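Local coordinates for putative tryptophan halogenase (Xanthomonas campestris pv. campestris, PDB 6Y1W), which is a flavin-dependent halogenase that probably uses reduced FAD to halogenate an aromatic substrate, perhaps an indole as in its tryptophan-halogenase relatives, at residues Asp247-Val252 with Arg316-Thr321; Ala271-Arg276 with Phe342-Glu347. All coordinates share one frame; numbering follows the deposited sequence.

Interaction 1 of 2, residues Asp247-Val252 with Arg316-Thr321. With BUD ((2S,3S)-butane-2,3-diol), chain K.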
ATOM      1  N   ASP A 247     -13.207  -2.391  29.365  1.00 14.73           N
ATOM      2  CA  ASP A 247     -11.999  -2.577  30.163  1.00 14.75           C
ATOM      3  C   ASP A 247     -12.058  -3.871  30.959  1.00 15.70           C
ATOM      4  O   ASP A 247     -11.125  -4.137  31.735  1.00 16.14           O
ATOM      5  CB  ASP A 247     -11.797  -1.388  31.111  1.00 17.31           C
ATOM      6  CG  ASP A 247     -12.928  -1.244  32.134  1.00 25.57           C
ATOM      7  OD1 ASP A 247     -13.840  -2.089  32.207  1.00 21.40           O
ATOM      8  OD2 ASP A 247     -12.929  -0.239  32.878  1.00 23.58           O
ATOM      9  N   SER A 248     -13.064  -4.721  30.725  1.00 17.67           N
ATOM     10  CA  SER A 248     -13.275  -5.906  31.537  1.00 15.09           C
ATOM     11  C   SER A 248     -13.822  -7.028  30.653  1.00 13.63           C
ATOM     12  O   SER A 248     -14.502  -6.770  29.660  1.00 15.28           O
ATOM     13  CB  SER A 248     -14.291  -5.630  32.646  1.00 22.58           C
ATOM     14  OG  SER A 248     -13.879  -4.541  33.479  1.00 21.40           O
ATOM     15  N   ALA A 249     -13.558  -8.270  31.057  1.00 15.90           N
ATOM     16  CA  ALA A 249     -14.233  -9.374  30.394  1.00 18.17           C
ATOM     17  C   ALA A 249     -14.449 -10.509  31.388  1.00 19.68           C
ATOM     18  O   ALA A 249     -13.730 -10.644  32.389  1.00 20.25           O
ATOM     19  CB  ALA A 249     -13.442  -9.901  29.199  1.00 18.12           C
ATOM     20  N   LEU A 250     -15.444 -11.339  31.087  1.00 17.67           N
ATOM     21  CA  LEU A 250     -15.631 -12.619  31.765  1.00 17.62           C
ATOM     22  C   LEU A 250     -15.662 -13.684  30.680  1.00 15.82           C
ATOM     23  O   LEU A 250     -16.393 -13.515  29.700  1.00 18.59           O
ATOM     24  CB  LEU A 250     -16.972 -12.676  32.514  1.00 20.51           C
ATOM     25  CG  LEU A 250     -17.055 -12.009  33.874  1.00 31.03           C
ATOM     26  CD1 LEU A 250     -18.529 -11.817  34.276  1.00 27.65           C
ATOM     27  CD2 LEU A 250     -16.274 -12.844  34.908  1.00 24.38           C
ATOM     28  N   ALA A 251     -14.917 -14.785  30.858  1.00 16.26           N
ATOM     29  CA  ALA A 251     -14.827 -15.786  29.798  1.00 17.09           C
ATOM     30  C   ALA A 251     -15.186 -17.163  30.345  1.00 20.60           C
ATOM     31  O   ALA A 251     -14.885 -17.478  31.499  1.00 20.06           O
ATOM     32  CB  ALA A 251     -13.421 -15.816  29.177  1.00 17.99           C
ATOM     33  N   VAL A 252     -15.832 -17.981  29.518  1.00 15.24           N
ATOM     34  CA  VAL A 252     -16.257 -19.317  29.969  1.00 15.76           C
ATOM     35  C   VAL A 252     -16.408 -20.218  28.752  1.00 15.70           C
ATOM     36  O   VAL A 252     -16.920 -19.795  27.709  1.00 15.26           O
ATOM     37  CB  VAL A 252     -17.580 -19.247  30.765  1.00 20.50           C
ATOM     38  CG1 VAL A 252     -18.752 -18.797  29.850  1.00 16.59           C
ATOM     39  CG2 VAL A 252     -17.896 -20.625  31.424  1.00 23.04           C
ATOM     40  N   ARG A 316     -13.792 -16.881  34.156  1.00 23.80           N
ATOM     41  CA  ARG A 316     -12.564 -16.193  34.509  1.00 24.63           C
ATOM     42  C   ARG A 316     -12.724 -14.716  34.206  1.00 28.05           C
ATOM     43  O   ARG A 316     -13.181 -14.359  33.117  1.00 24.29           O
ATOM     44  CB  ARG A 316     -11.380 -16.752  33.718  1.00 24.84           C
ATOM     45  CG  ARG A 316     -10.718 -17.964  34.361  1.00 53.69           C
ATOM     46  CD  ARG A 316     -10.891 -17.921  35.870  1.00 46.77           C
ATOM     47  NE  ARG A 316     -10.089 -18.913  36.582  1.00 66.14           N
ATOM     48  CZ  ARG A 316     -10.301 -20.230  36.580  1.00 54.59           C
ATOM     49  NH1 ARG A 316     -11.310 -20.783  35.892  1.00 41.51           N
ATOM     50  NH2 ARG A 316      -9.490 -20.999  37.289  1.00 35.50           N
ATOM     51  N   ALA A 317     -12.320 -13.869  35.151  1.00 20.01           N
ATOM     52  CA  ALA A 317     -12.407 -12.419  34.994  1.00 23.07           C
ATOM     53  C   ALA A 317     -11.093 -11.845  34.493  1.00 25.64           C
ATOM     54  O   ALA A 317     -10.011 -12.248  34.931  1.00 29.44           O
ATOM     55  CB  ALA A 317     -12.786 -11.760  36.320  1.00 24.90           C
ATOM     56  N   LEU A 318     -11.188 -10.911  33.557  1.00 24.42           N
ATOM     57  CA  LEU A 318     -10.027 -10.328  32.900  1.00 22.29           C
ATOM     58  C   LEU A 318     -10.181  -8.815  32.908  1.00 20.19           C
ATOM     59  O   LEU A 318     -11.309  -8.306  32.873  1.00 19.56           O
ATOM     60  CB  LEU A 318      -9.920 -10.803  31.451  1.00 28.28           C
ATOM     61  CG  LEU A 318     -10.365 -12.251  31.196  1.00 48.92           C
ATOM     62  CD1 LEU A 318     -10.481 -12.583  29.700  1.00 40.23           C
ATOM     63  CD2 LEU A 318      -9.398 -13.191  31.887  1.00 46.62           C
ATOM     64  N   ARG A 319      -9.050  -8.108  32.969  1.00 18.61           N
ATOM     65  CA  ARG A 319      -9.016  -6.654  32.854  1.00 17.47           C
ATOM     66  C   ARG A 319      -8.067  -6.250  31.732  1.00 17.89           C
ATOM     67  O   ARG A 319      -7.087  -6.940  31.436  1.00 19.93           O
ATOM     68  CB  ARG A 319      -8.560  -5.949  34.160  1.00 23.35           C
ATOM     69  CG  ARG A 319      -9.618  -5.946  35.274  1.00 23.01           C
ATOM     70  CD  ARG A 319     -10.897  -5.240  34.817  1.00 37.08           C
ATOM     71  NE  ARG A 319     -10.720  -3.792  34.655  1.00 33.59           N
ATOM     72  CZ  ARG A 319     -10.861  -2.907  35.646  1.00 38.57           C
ATOM     73  NH1 ARG A 319     -10.665  -1.607  35.425  1.00 42.31           N
ATOM     74  NH2 ARG A 319     -11.172  -3.326  36.869  1.00 35.36           N
ATOM     75  N   PHE A 320      -8.342  -5.104  31.117  1.00 20.23           N
ATOM     76  CA  PHE A 320      -7.484  -4.630  30.035  1.00 19.45           C
ATOM     77  C   PHE A 320      -7.841  -3.174  29.782  1.00 17.52           C
ATOM     78  O   PHE A 320      -8.806  -2.654  30.344  1.00 21.79           O
ATOM     79  CB  PHE A 320      -7.669  -5.462  28.766  1.00 19.05           C
ATOM     80  CG  PHE A 320      -9.102  -5.715  28.425  1.00 19.72           C
ATOM     81  CD1 PHE A 320      -9.877  -4.712  27.889  1.00 19.25           C
ATOM     82  CD2 PHE A 320      -9.674  -6.968  28.656  1.00 26.82           C
ATOM     83  CE1 PHE A 320     -11.216  -4.964  27.553  1.00 21.66           C
ATOM     84  CE2 PHE A 320     -10.981  -7.214  28.358  1.00 28.99           C
ATOM     85  CZ  PHE A 320     -11.762  -6.199  27.812  1.00 23.50           C
ATOM     86  N   THR A 321      -7.062  -2.516  28.926  1.00 18.31           N
ATOM     87  CA  THR A 321      -7.383  -1.142  28.544  1.00 18.19           C
ATOM     88  C   THR A 321      -6.841  -0.906  27.141  1.00 17.32           C
ATOM     89  O   THR A 321      -5.745  -1.394  26.824  1.00 20.05           O
ATOM     90  CB  THR A 321      -6.825  -0.098  29.549  1.00 24.41           C
ATOM     91  OG1 THR A 321      -7.356   1.208  29.273  1.00 21.88           O
ATOM     92  CG2 THR A 321      -5.303  -0.071  29.548  1.00 22.09           C
TER
HETATM   93  C1  BUD K 609      -9.827 -26.235  33.990  1.00 25.66           C
HETATM   94  O1  BUD K 609     -12.125 -26.969  34.237  1.00 36.32           O
HETATM   95  C2  BUD K 609     -11.184 -25.991  34.642  1.00 26.44           C
HETATM   96  O2  BUD K 609     -12.592 -24.156  35.413  1.00 25.24           O
HETATM   97  C3  BUD K 609     -11.722 -24.577  34.417  1.00 29.35           C
HETATM   98  C4  BUD K 609     -10.669 -23.508  34.341  1.00 20.94           C
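An antiparallel beta ladder joins Ala251 to Arg316 and, residue by residue, runs on to Ser248 and Arg319, adding an edge strand to the mixed sheet of this halogenase. The short strand axes pass 4.6 Å apart with their directions at 155°. Ala251 with Arg316 and Ala249 with Leu318 are the hydrogen-bonded pairs, each closed by two N-H...O bonds, among them Leu318 N to Ala249 O at 2.8 Å; Leu250 with Ala317 and Ser248 with Arg319 are non-hydrogen-bonded.

Past the last pair the ladder turns to Asp247 O, which accepts the N-H of Phe320 (N to O 3.0 Å) and, weakly, NE of Arg319. The arginine reaches that oxygen by folding back on itself, with bends at chi2 (-59°) and chi3 (-70°). Its CD also lies 3.3 Å from OG of Ser248. The charge pairing between the Asp247 and Arg319 side chains is long and loose: OD2 of Asp247 stands 3.7 Å from NH1 of Arg319, well out of the guanidinium plane, so no N-H is aimed at it. OD2 is instead hydrogen-bonded to Ser291, while OD1 takes the hydroxyl of Ser248.

The Phe320 ring lies with one face against the backbone at Asp247 and Ser248, and its edge atom CE2 meets CB of Ala249 at 3.7 Å. CD1 of Leu318 touches the same methyl. On the opposite face of the sheet, CD2 of Leu250 packs on CB of Ala317. The Arg316 guanidinium leads away from the ladder, its NH1 bonded to the carbonyl of Thr314 and 3.2 Å from C4 of a bound butanediol.

On its other flank, strand 248-254 pairs with strand 283-289, where Asp247 and Ser248 both face Tyr289 in a classic beta bulge. Helix 296-306 lies over the Leu250 and Ala317 face.

Interaction 2 of 2, residues Ala271-Arg276 with Phe342-Glu347; sequences AGWMWR and FLEPIE. With BUD ((2S,3S)-butane-2,3-diol), chain I.
The polar part of this contact is a single hydrogen bond between Trp273, on a sheet strand, and Glu344, in the loop that leads to helix 350-363. NE1 of Trp273 gives its hydrogen to OE1 of Glu344 at 2.8 Å, with an N-H...O angle of 152°. The oxygen sits at the edge of the indole, close to its plane, and receives the bond on its anti lone pair, the one turned away from OE2. Ring and carboxylate are nearly coplanar, 19° apart. Beyond CG the glutamate chain is extended (chi2 -162°), which carries CD out toward the indole. OE1 is shared, since it is also hydrogen-bonded to the hydroxyl of Tyr396 on helix 371-397.

The apolar part gathers round the benzo half of the same indole. CZ2 of Trp273 comes within 3.5 Å of CA of Ile346 and 3.7 Å of its CB, and CG1 of that isoleucine lies over one ring face toward the rim. CG of Pro345 is 4.1 Å from CZ2 of Trp273, and the proline carbonyl oxygen approaches CH2. Trp275, two residues along the strand, adds a looser touch, its CE3 lying 4.4 Å from CG of Pro345.

N of Ala271 gives its hydrogen to O2 of a bound butanediol at 3.0 Å, away from the loop; Asp269 also bonds this diol.

The indole of Trp273 is thus held both along its edge and over one face. With two hydrogen-bond partners, NE1 of Trp273 and OH of Tyr396, OE1 of the buried Glu344 is well satisfied, in the same loop as Glu347, three residues on, which is predicted to bind tryptophan.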
ATOM      1  N   ALA A 271     -24.138  -2.628  27.445  1.00 18.38           N
ATOM      2  CA  ALA A 271     -22.923  -1.891  27.805  1.00 18.42           C
ATOM      3  C   ALA A 271     -21.685  -2.728  27.471  1.00 15.47           C
ATOM      4  O   ALA A 271     -20.637  -2.649  28.139  1.00 18.44           O
ATOM      5  CB  ALA A 271     -22.923  -1.492  29.286  1.00 21.95           C
ATOM      6  N   GLY A 272     -21.781  -3.473  26.376  1.00 16.81           N
ATOM      7  CA  GLY A 272     -20.679  -4.325  25.956  1.00 18.38           C
ATOM      8  C   GLY A 272     -21.182  -5.305  24.918  1.00 17.33           C
ATOM      9  O   GLY A 272     -22.218  -5.083  24.296  1.00 16.98           O
ATOM     10  N   TRP A 273     -20.429  -6.394  24.752  1.00 13.02           N
ATOM     11  CA  TRP A 273     -20.781  -7.357  23.730  1.00 13.60           C
ATOM     12  C   TRP A 273     -20.213  -8.715  24.109  1.00 14.20           C
ATOM     13  O   TRP A 273     -19.318  -8.816  24.946  1.00 13.85           O
ATOM     14  CB  TRP A 273     -20.274  -6.904  22.353  1.00 13.09           C
ATOM     15  CG  TRP A 273     -18.772  -6.875  22.220  1.00 14.33           C
ATOM     16  CD1 TRP A 273     -17.956  -5.860  22.582  1.00 14.70           C
ATOM     17  CD2 TRP A 273     -17.935  -7.898  21.670  1.00 13.85           C
ATOM     18  NE1 TRP A 273     -16.628  -6.194  22.344  1.00 14.12           N
ATOM     19  CE2 TRP A 273     -16.602  -7.439  21.764  1.00 12.14           C
ATOM     20  CE3 TRP A 273     -18.178  -9.163  21.117  1.00 14.54           C
ATOM     21  CZ2 TRP A 273     -15.514  -8.203  21.320  1.00 12.54           C
ATOM     22  CZ3 TRP A 273     -17.109  -9.914  20.676  1.00 14.60           C
ATOM     23  CH2 TRP A 273     -15.792  -9.438  20.775  1.00 13.73           C
ATOM     24  N   MET A 274     -20.738  -9.771  23.459  1.00 15.27           N
ATOM     25  CA  MET A 274     -20.353 -11.136  23.814  1.00 13.05           C
ATOM     26  C   MET A 274     -19.769 -11.837  22.602  1.00 13.00           C
ATOM     27  O   MET A 274     -20.307 -11.726  21.503  1.00 13.20           O
ATOM     28  CB  MET A 274     -21.573 -11.927  24.301  1.00 14.60           C
ATOM     29  CG  MET A 274     -22.023 -11.549  25.725  1.00 14.25           C
ATOM     30  SD  MET A 274     -23.727 -12.169  25.940  1.00 16.35           S
ATOM     31  CE  MET A 274     -24.774 -10.962  25.106  1.00 18.11           C
ATOM     32  N   TRP A 275     -18.687 -12.601  22.803  1.00 12.25           N
ATOM     33  CA  TRP A 275     -18.210 -13.467  21.734  1.00 11.23           C
ATOM     34  C   TRP A 275     -18.677 -14.906  21.924  1.00 14.52           C
ATOM     35  O   TRP A 275     -18.885 -15.382  23.051  1.00 14.76           O
ATOM     36  CB  TRP A 275     -16.674 -13.481  21.634  1.00 12.97           C
ATOM     37  CG  TRP A 275     -15.881 -14.232  22.698  1.00 17.80           C
ATOM     38  CD1 TRP A 275     -15.619 -15.601  22.751  1.00 14.50           C
ATOM     39  CD2 TRP A 275     -15.160 -13.648  23.785  1.00 15.60           C
ATOM     40  NE1 TRP A 275     -14.798 -15.881  23.834  1.00 14.56           N
ATOM     41  CE2 TRP A 275     -14.528 -14.702  24.495  1.00 15.64           C
ATOM     42  CE3 TRP A 275     -15.014 -12.332  24.255  1.00 14.55           C
ATOM     43  CZ2 TRP A 275     -13.721 -14.476  25.608  1.00 18.18           C
ATOM     44  CZ3 TRP A 275     -14.233 -12.115  25.376  1.00 20.58           C
ATOM     45  CH2 TRP A 275     -13.613 -13.183  26.059  1.00 21.27           C
ATOM     46  N   ARG A 276     -18.791 -15.608  20.800  1.00 12.70           N
ATOM     47  CA  ARG A 276     -19.038 -17.055  20.788  1.00 12.23           C
ATOM     48  C   ARG A 276     -18.190 -17.633  19.674  1.00 12.44           C
ATOM     49  O   ARG A 276     -18.290 -17.181  18.531  1.00 14.04           O
ATOM     50  CB  ARG A 276     -20.532 -17.341  20.568  1.00 12.31           C
ATOM     51  CG  ARG A 276     -20.859 -18.806  20.867  1.00 15.61           C
ATOM     52  CD  ARG A 276     -22.371 -19.063  20.992  1.00 15.31           C
ATOM     53  NE  ARG A 276     -22.612 -20.481  21.338  1.00 20.63           N
ATOM     54  CZ  ARG A 276     -22.722 -21.463  20.446  1.00 21.54           C
ATOM     55  NH1 ARG A 276     -22.633 -21.200  19.152  1.00 24.15           N
ATOM     56  NH2 ARG A 276     -22.944 -22.730  20.846  1.00 20.57           N
ATOM     57  N   PHE A 342      -3.029  -3.008  23.289  1.00 20.49           N
ATOM     58  CA  PHE A 342      -4.219  -3.849  23.370  1.00 16.29           C
ATOM     59  C   PHE A 342      -5.401  -3.195  22.669  1.00 17.71           C
ATOM     60  O   PHE A 342      -5.669  -2.002  22.863  1.00 17.58           O
ATOM     61  CB  PHE A 342      -4.619  -4.113  24.815  1.00 15.78           C
ATOM     62  CG  PHE A 342      -5.912  -4.878  24.926  1.00 19.85           C
ATOM     63  CD1 PHE A 342      -5.905  -6.237  24.810  1.00 26.31           C
ATOM     64  CD2 PHE A 342      -7.116  -4.215  25.087  1.00 19.10           C
ATOM     65  CE1 PHE A 342      -7.094  -6.947  24.902  1.00 25.97           C
ATOM     66  CE2 PHE A 342      -8.293  -4.922  25.163  1.00 19.55           C
ATOM     67  CZ  PHE A 342      -8.253  -6.300  25.080  1.00 17.76           C
ATOM     68  N   LEU A 343      -6.113  -3.983  21.866  1.00 15.67           N
ATOM     69  CA  LEU A 343      -7.466  -3.662  21.428  1.00 16.03           C
ATOM     70  C   LEU A 343      -8.351  -4.864  21.700  1.00 14.80           C
ATOM     71  O   LEU A 343      -7.914  -6.006  21.558  1.00 14.38           O
ATOM     72  CB  LEU A 343      -7.513  -3.323  19.945  1.00 17.24           C
ATOM     73  CG  LEU A 343      -6.876  -1.972  19.614  1.00 13.00           C
ATOM     74  CD1 LEU A 343      -6.688  -1.813  18.128  1.00 14.08           C
ATOM     75  CD2 LEU A 343      -7.854  -0.869  20.115  1.00 16.86           C
ATOM     76  N   GLU A 344      -9.611  -4.607  22.070  1.00 13.45           N
ATOM     77  CA  GLU A 344     -10.538  -5.705  22.333  1.00 13.48           C
ATOM     78  C   GLU A 344     -10.736  -6.607  21.103  1.00 15.38           C
ATOM     79  O   GLU A 344     -10.509  -6.187  19.960  1.00 15.78           O
ATOM     80  CB  GLU A 344     -11.881  -5.118  22.767  1.00 13.34           C
ATOM     81  CG  GLU A 344     -12.634  -4.468  21.618  1.00 17.79           C
ATOM     82  CD  GLU A 344     -13.711  -3.532  22.130  1.00 17.34           C
ATOM     83  OE1 GLU A 344     -14.841  -4.013  22.435  1.00 16.26           O
ATOM     84  OE2 GLU A 344     -13.403  -2.333  22.289  1.00 16.62           O
ATOM     85  N   PRO A 345     -11.158  -7.889  21.317  1.00 15.78           N
ATOM     86  CA  PRO A 345     -11.149  -8.862  20.200  1.00 12.98           C
ATOM     87  C   PRO A 345     -12.336  -8.781  19.266  1.00 12.58           C
ATOM     88  O   PRO A 345     -12.751  -9.801  18.685  1.00 15.20           O
ATOM     89  CB  PRO A 345     -11.118 -10.219  20.925  1.00 11.28           C
ATOM     90  CG  PRO A 345     -11.875  -9.958  22.193  1.00 14.90           C
ATOM     91  CD  PRO A 345     -11.409  -8.545  22.611  1.00 14.50           C
ATOM     92  N   ILE A 346     -12.866  -7.569  19.077  1.00 13.98           N
ATOM     93  CA  ILE A 346     -14.072  -7.399  18.278  1.00 13.29           C
ATOM     94  C   ILE A 346     -13.838  -7.731  16.811  1.00 15.11           C
ATOM     95  O   ILE A 346     -14.770  -8.148  16.116  1.00 15.14           O
ATOM     96  CB  ILE A 346     -14.594  -5.967  18.462  1.00 13.63           C
ATOM     97  CG1 ILE A 346     -15.936  -5.769  17.777  1.00 15.41           C
ATOM     98  CG2 ILE A 346     -13.612  -4.936  17.853  1.00 13.82           C
ATOM     99  CD1 ILE A 346     -16.530  -4.374  18.076  1.00 21.46           C
ATOM    100  N   GLU A 347     -12.604  -7.574  16.310  1.00 11.80           N
ATOM    101  CA  GLU A 347     -12.254  -7.955  14.947  1.00 11.33           C
ATOM    102  C   GLU A 347     -11.104  -8.963  14.927  1.00 12.93           C
ATOM    103  O   GLU A 347     -10.396  -9.075  13.927  1.00 14.93           O
ATOM    104  CB  GLU A 347     -11.889  -6.725  14.093  1.00 15.73           C
ATOM    105  CG  GLU A 347     -13.118  -5.901  13.654  1.00 14.22           C
ATOM    106  CD  GLU A 347     -13.929  -6.559  12.539  1.00 12.58           C
ATOM    107  OE1 GLU A 347     -13.448  -7.544  11.917  1.00 13.37           O
ATOM    108  OE2 GLU A 347     -15.103  -6.089  12.278  1.00 13.64           O
TER
HETATM  109  C1  BUD I 607     -24.088  -5.902  32.293  0.83 26.40           C
HETATM  110  O1  BUD I 607     -25.813  -4.995  30.965  0.83 27.34           O
HETATM  111  C2  BUD I 607     -24.424  -5.104  31.050  0.83 26.99           C
HETATM  112  O2  BUD I 607     -24.482  -5.385  28.678  0.83 15.60           O
HETATM  113  C3  BUD I 607     -23.898  -5.880  29.838  0.83 24.75           C
HETATM  114  C4  BUD I 607     -22.390  -5.673  29.715  0.83 24.94           C

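In the fold
Both contacts reach the same mixed sheet, interaction 1 at its outermost strand 316-319 and interaction 2 at strand 272-278, with strand 283-289 between 248-254 and 272-278. Their centres are 10 Å apart and they touch directly: Phe320 CD1 lies 3.2 Å from Phe342 CE2, the two rings inclined at about 30°, and Ala251 CB lies 3.8 Å from Trp275 CZ2. Interaction 2 lies close to the predicted active site: the side chain of Pro345 is about 9 Å from that of Lys89, the predicted catalytic residue, and its loop holds Glu347. Phe320 of interaction 1 comes about 6 Å from Leu338, a predicted FAD-binding residue, between side chains.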